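Local coordinates for R-imine reductase (Streptomyces kanamyceticus, PDB 3ZGY), which catalyses the R-selective, NADPH-dependent reduction of an imine substrate, at residues V271-E274 with L275-I279. Residues are numbered along the deposited sequence; the frame is centred on the assembly and turned at random.
Sequences VNAE and LPRFI
Ala273 O accepts from Arg277 N at 3.1 Å, and one residue on Glu274 O takes Phe278 N at 2.8 Å in an almost straight bond (N-H...O 179°); these are the opening i to i+4 bonds of helix 274-291. Pro276 suits this first turn because the N-H groups there have no carbonyl of a preceding turn to bond, so a proline, which brings no N-H, loses nothing; its ring CD packs against Ala273 O.

Asn272 serves the N-H groups at the helix start. Its OD1 receives Glu274 N at 2.9 Å, the donor lying above the carbonyl plane, and also a proton from a water that in turn accepts from Leu275 N at 2.7 Å. The short amide thus meets one N-H directly and the next through water. Its ND2 reaches Glu274 OE2 at 3.3 Å, approaching from above the carboxylate plane, and also bonds Thr305 O of the second subunit.

Glu274 CG stands anti to the carbonyl carbon (chi1 -73°), and the chain extends from there to a salt bridge with Arg285 of the second subunit; an alanine here would probably leave that arginine without its mate and take from Asn272 ND2 one of its two acceptors.

In van der Waals contact, the Ala273 methyl lies over one face of the Arg277 guanidinium, toward its rim and 3.8 Å from NH2, small enough to sit beneath the group while NH2 pairs with Glu267 on helix 252-269.

An Asx turn at Asn272, with Ala273 as N-cap, thus starts a helix of the all-helical C-terminal domain at the dimer interface.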
loop_
_atom_site.group_PDB
_atom_site.type_symbol
_atom_site.label_atom_id
_atom_site.label_comp_id
_atom_site.label_asym_id
_atom_site.label_seq_id
_atom_site.Cartn_x
_atom_site.Cartn_y
_atom_site.Cartn_z
ATOM N N VAL D 271 21.673 -0.454 2.676
ATOM C CA VAL D 271 20.401 -0.150 3.311
ATOM C C VAL D 271 19.809 -1.493 3.705
ATOM O O VAL D 271 20.261 -2.540 3.282
ATOM C CB VAL D 271 19.438 0.637 2.403
ATOM C CG1 VAL D 271 20.100 1.901 1.922
ATOM C CG2 VAL D 271 18.984 -0.187 1.209
ATOM N N ASN D 272 18.806 -1.460 4.538
ATOM C CA ASN D 272 18.137 -2.674 4.936
ATOM C C ASN D 272 17.589 -3.505 3.797
ATOM O O ASN D 272 16.908 -2.990 2.941
ATOM C CB ASN D 272 16.976 -2.319 5.851
ATOM C CG ASN D 272 16.636 -3.443 6.765
ATOM O OD1 ASN D 272 15.875 -4.340 6.403
ATOM N ND2 ASN D 272 17.298 -3.474 7.897
ATOM N N ALA D 273 17.819 -4.809 3.838
ATOM C CA ALA D 273 17.318 -5.710 2.806
ATOM C C ALA D 273 16.316 -6.761 3.323
ATOM O O ALA D 273 15.910 -7.638 2.555
ATOM C CB ALA D 273 18.464 -6.406 2.113
ATOM N N GLU D 274 15.829 -6.632 4.554
ATOM C CA GLU D 274 14.855 -7.602 5.035
ATOM C C GLU D 274 13.548 -7.645 4.231
ATOM O O GLU D 274 13.126 -8.714 3.749
ATOM C CB GLU D 274 14.601 -7.390 6.490
ATOM C CG GLU D 274 15.789 -7.853 7.323
ATOM C CD GLU D 274 15.913 -7.085 8.615
ATOM O OE1 GLU D 274 14.910 -6.974 9.346
ATOM O OE2 GLU D 274 17.016 -6.588 8.910
ATOM N N LEU D 275 12.982 -6.488 3.946
ATOM C CA LEU D 275 11.764 -6.464 3.165
ATOM C C LEU D 275 11.916 -7.129 1.783
ATOM O O LEU D 275 11.125 -8.006 1.444
ATOM C CB LEU D 275 11.192 -5.051 3.083
ATOM C CG LEU D 275 10.023 -4.879 2.138
ATOM C CD1 LEU D 275 8.874 -5.813 2.477
ATOM C CD2 LEU D 275 9.593 -3.428 2.222
ATOM N N PRO D 276 12.926 -6.737 0.987
ATOM C CA PRO D 276 13.112 -7.427 -0.319
ATOM C C PRO D 276 13.368 -8.931 -0.198
ATOM O O PRO D 276 12.912 -9.691 -1.053
ATOM C CB PRO D 276 14.337 -6.760 -0.897
ATOM C CG PRO D 276 14.348 -5.409 -0.276
ATOM C CD PRO D 276 13.801 -5.561 1.108
ATOM N N ARG D 277 14.043 -9.360 0.866
ATOM C CA ARG D 277 14.223 -10.802 1.106
ATOM C C ARG D 277 12.898 -11.498 1.414
ATOM O O ARG D 277 12.580 -12.553 0.832
ATOM C CB ARG D 277 15.169 -11.052 2.260
ATOM C CG ARG D 277 16.614 -10.910 1.831
ATOM C CD ARG D 277 17.589 -11.382 2.887
ATOM N NE ARG D 277 18.857 -10.672 2.820
ATOM C CZ ARG D 277 19.312 -9.810 3.736
ATOM N NH1 ARG D 277 18.609 -9.502 4.821
ATOM N NH2 ARG D 277 20.504 -9.234 3.551
ATOM N N PHE D 278 12.126 -10.903 2.323
ATOM C CA PHE D 278 10.777 -11.399 2.581
ATOM C C PHE D 278 9.940 -11.566 1.306
ATOM O O PHE D 278 9.351 -12.616 1.059
ATOM C CB PHE D 278 10.066 -10.465 3.506
ATOM C CG PHE D 278 8.699 -10.894 3.797
ATOM C CD1 PHE D 278 8.466 -11.867 4.728
ATOM C CD2 PHE D 278 7.636 -10.351 3.114
ATOM C CE1 PHE D 278 7.179 -12.279 5.019
ATOM C CE2 PHE D 278 6.365 -10.770 3.377
ATOM C CZ PHE D 278 6.128 -11.735 4.334
ATOM N N ILE D 279 9.910 -10.530 0.486
ATOM C CA ILE D 279 9.219 -10.610 -0.772
ATOM C C ILE D 279 9.684 -11.823 -1.604
ATOM O O ILE D 279 8.874 -12.543 -2.133
ATOM C CB ILE D 279 9.432 -9.291 -1.537
ATOM C CG1 ILE D 279 8.710 -8.180 -0.831
ATOM C CG2 ILE D 279 8.932 -9.349 -2.979
ATOM C CD1 ILE D 279 8.959 -6.836 -1.446
HETATM O O HOH W 1 13.910 -4.069 4.590
#